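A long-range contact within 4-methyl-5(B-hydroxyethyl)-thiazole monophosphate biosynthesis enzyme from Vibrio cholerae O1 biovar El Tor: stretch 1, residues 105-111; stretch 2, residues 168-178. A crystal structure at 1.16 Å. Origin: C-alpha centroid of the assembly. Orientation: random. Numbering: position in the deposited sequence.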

# COMPACT_ATOMS: atom_id res chain seq x y z
N LYS A 105 -16.19 4.45 20.04
CA LYS A 105 -15.51 3.60 19.06
C LYS A 105 -14.19 4.18 18.62
O LYS A 105 -14.05 5.39 18.52
CB LYS A 105 -16.41 3.42 17.86
CG LYS A 105 -17.66 2.58 18.21
CD LYS A 105 -18.72 2.60 17.13
CE LYS A 105 -19.85 1.65 17.51
NZ LYS A 105 -20.98 1.72 16.56
N LEU A 106 -13.25 3.29 18.30
CA LEU A 106 -11.99 3.70 17.74
C LEU A 106 -12.16 4.51 16.47
O LEU A 106 -12.82 4.09 15.52
CB LEU A 106 -11.17 2.45 17.44
CG LEU A 106 -9.76 2.68 16.91
CD1 LEU A 106 -8.87 3.41 17.94
CD2 LEU A 106 -9.13 1.34 16.48
N VAL A 107 -11.50 5.67 16.46
CA VAL A 107 -11.29 6.47 15.27
C VAL A 107 -9.79 6.48 15.02
O VAL A 107 -9.00 6.74 15.93
CB VAL A 107 -11.86 7.88 15.41
CG1 VAL A 107 -11.48 8.72 14.19
CG2 VAL A 107 -13.39 7.80 15.61
N ALA A 108 -9.42 6.17 13.78
CA ALA A 108 -8.02 6.05 13.38
C ALA A 108 -7.79 6.94 12.18
O ALA A 108 -8.62 6.95 11.28
CB ALA A 108 -7.72 4.58 13.04
N ALA A 109 -6.69 7.67 12.14
CA ALA A 109 -6.40 8.54 11.01
C ALA A 109 -4.91 8.68 10.79
O ALA A 109 -4.12 8.63 11.72
CB ALA A 109 -7.02 9.93 11.23
N ILE A 110 -4.53 8.89 9.53
CA ILE A 110 -3.13 8.91 9.16
C ILE A 110 -2.81 10.12 8.30
O ILE A 110 -3.67 10.66 7.61
CB ILE A 110 -2.75 7.57 8.47
CG1 ILE A 110 -1.24 7.40 8.23
CG2 ILE A 110 -3.57 7.34 7.21
CD1 ILE A 110 -0.85 5.96 7.93
N CYS A 111 -1.52 10.46 8.30
CA CYS A 111 -0.96 11.40 7.35
C CYS A 111 -1.52 12.82 7.52
O CYS A 111 -1.45 13.37 8.61
CB CYS A 111 -1.17 10.78 5.96
SG CYS A 111 -0.57 11.57 4.50
N GLU A 168 2.19 -0.38 9.83
CA GLU A 168 2.29 -0.34 11.28
C GLU A 168 0.98 0.14 11.90
O GLU A 168 0.51 -0.41 12.89
CB GLU A 168 3.42 0.61 11.70
CG GLU A 168 4.79 0.10 11.36
CD GLU A 168 5.79 1.23 11.23
OE1 GLU A 168 6.22 1.74 12.27
OE2 GLU A 168 6.12 1.63 10.10
N PHE A 169 0.38 1.15 11.31
CA PHE A 169 -0.89 1.73 11.76
C PHE A 169 -2.03 0.72 11.65
O PHE A 169 -2.81 0.55 12.61
CB PHE A 169 -1.13 2.97 10.88
CG PHE A 169 -2.52 3.58 10.92
CD1 PHE A 169 -2.95 4.33 12.00
CD2 PHE A 169 -3.33 3.51 9.81
CE1 PHE A 169 -4.14 4.99 11.95
CE2 PHE A 169 -4.55 4.14 9.78
CZ PHE A 169 -4.96 4.88 10.86
N ALA A 170 -2.19 0.09 10.49
CA ALA A 170 -3.26 -0.88 10.30
C ALA A 170 -3.10 -2.08 11.27
O ALA A 170 -4.10 -2.56 11.82
CB ALA A 170 -3.32 -1.33 8.86
N LEU A 171 -1.88 -2.54 11.46
CA LEU A 171 -1.63 -3.63 12.40
C LEU A 171 -1.94 -3.22 13.83
O LEU A 171 -2.48 -4.02 14.60
CB LEU A 171 -0.21 -4.14 12.25
CG LEU A 171 0.05 -4.88 10.92
CD1 LEU A 171 1.55 -4.99 10.65
CD2 LEU A 171 -0.65 -6.23 10.85
N ALA A 172 -1.62 -1.98 14.20
CA ALA A 172 -1.98 -1.47 15.53
C ALA A 172 -3.50 -1.42 15.70
O ALA A 172 -4.01 -1.72 16.77
CB ALA A 172 -1.40 -0.07 15.72
N MSE A 173 -4.22 -1.05 14.64
CA MSE A 173 -5.68 -1.09 14.69
C MSE A 173 -6.18 -2.49 15.01
O MSE A 173 -7.06 -2.67 15.85
CB MSE A 173 -6.30 -0.67 13.36
CG MSE A 173 -6.27 0.79 13.00
SE MSE A 173 -7.25 1.17 11.40
CE MSE A 173 -8.62 0.67 12.09
N ILE A 174 -5.62 -3.49 14.34
CA ILE A 174 -5.99 -4.87 14.63
C ILE A 174 -5.70 -5.23 16.08
O ILE A 174 -6.53 -5.85 16.76
CB ILE A 174 -5.29 -5.85 13.68
CG1 ILE A 174 -5.75 -5.65 12.24
CG2 ILE A 174 -5.56 -7.31 14.09
CD1 ILE A 174 -4.75 -6.21 11.20
N ALA A 175 -4.51 -4.86 16.56
CA ALA A 175 -4.14 -5.16 17.94
C ALA A 175 -5.16 -4.56 18.91
O ALA A 175 -5.58 -5.25 19.87
CB ALA A 175 -2.74 -4.69 18.23
N LEU A 176 -5.58 -3.32 18.68
CA LEU A 176 -6.55 -2.65 19.55
C LEU A 176 -7.92 -3.29 19.49
O LEU A 176 -8.59 -3.43 20.51
CB LEU A 176 -6.65 -1.17 19.19
CG LEU A 176 -5.43 -0.34 19.56
CD1 LEU A 176 -5.44 0.99 18.86
CD2 LEU A 176 -5.32 -0.13 21.08
N LEU A 177 -8.35 -3.64 18.29
CA LEU A 177 -9.73 -4.12 18.09
C LEU A 177 -9.90 -5.60 18.41
O LEU A 177 -10.97 -6.02 18.83
CB LEU A 177 -10.18 -3.86 16.66
CG LEU A 177 -10.41 -2.39 16.30
CD1 LEU A 177 -10.56 -2.20 14.81
CD2 LEU A 177 -11.61 -1.84 17.06
N ALA A 178 -8.87 -6.40 18.19
CA ALA A 178 -8.99 -7.86 18.20
C ALA A 178 -7.88 -8.55 18.96
O ALA A 178 -7.91 -9.77 19.06
CB ALA A 178 -9.07 -8.42 16.79

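A β-strand and an α-helix pack against each other here; the touching residues are at least 59 apart in the same chain. The strand takes in residues up to Ile110. The helix is already under way at Glu168, having begun earlier in the chain, and carries Phe169, Met173, Leu176 and Leu177. Their axes are nearly antiparallel, with an angle of 172° between the N-to-C directions and a closest approach of 9.9 Å. The register follows from this. Leu106 lies across from Leu177, Ala108 from Met173 and Ile110 from Phe169, so the strand advances as the helix steps back. The helix is held by its own i to i+4 backbone hydrogen bonds, such as Met173 N to Phe169 O at 2.9 Å and Leu177 N to Met173 O at 2.9 Å. No hydrogen bond crosses between the stretches. The contact is apolar and buries 347 Å² in total.

Lys105 makes no contact with the helix. Its CA-to-CB bond points sideways and the end of the side chain leads away.

Leu106 is the first residue of stretch 1 to meet the helix. Its CA-to-CB bond points toward it, and its t, p rotamer places the two methyls among three helix side chains. Leu106 CD2 lies 3.9 Å from Leu177 CG and 4.5 Å from Met173 CE. Leu106 CD1 lies 4.3 Å from Leu176 CD1. All of these are contacts between apolar groups, favoured because they exclude water. The Leu177 CA-to-CB bond points sideways, but the end of its side chain comes nearer the strand.

Val107 points away and does not touch the helix. This is the usual alternation of a β-strand, in which successive side chains project to opposite faces.

Ala108 points toward the helix again. Its backbone comes close, with Ala108 CA 7.6 Å from Met173 CA. The small side chain touches two residues one helical turn apart. Ala108 CB is 3.5 Å from Phe169 CZ and 3.8 Å from Met173 SE. Met173 is modelled as selenomethionine. Its CA-to-CB bond points sideways, and its m, t, p rotamer brings the end of the side chain nearer the strand.

Ala109 has its CB directed away, yet its backbone still takes part. Ala109 N lies 3.5 Å from Phe169 CZ, at the edge of the ring and near its plane. This is a packing contact.

Ile110 ends the run of contacts. Ile110 CB sits over one face of the Phe169 ring, 4.2 Å from the centroid and 16° off the ring normal. This is a CH-π contact, in which an aliphatic C–H group meets the π electrons of the ring. Ile110 CD1 also approaches Phe169 CD2 at 4.0 Å. Phe169, with chi1 at 167° (t), thus meets three consecutive strand residues and has the largest area covered by the other stretch, 89 Å².

Cys111 is beyond the strand and out of reach of the helix. Its SG is hydrogen-bonded elsewhere in the structure.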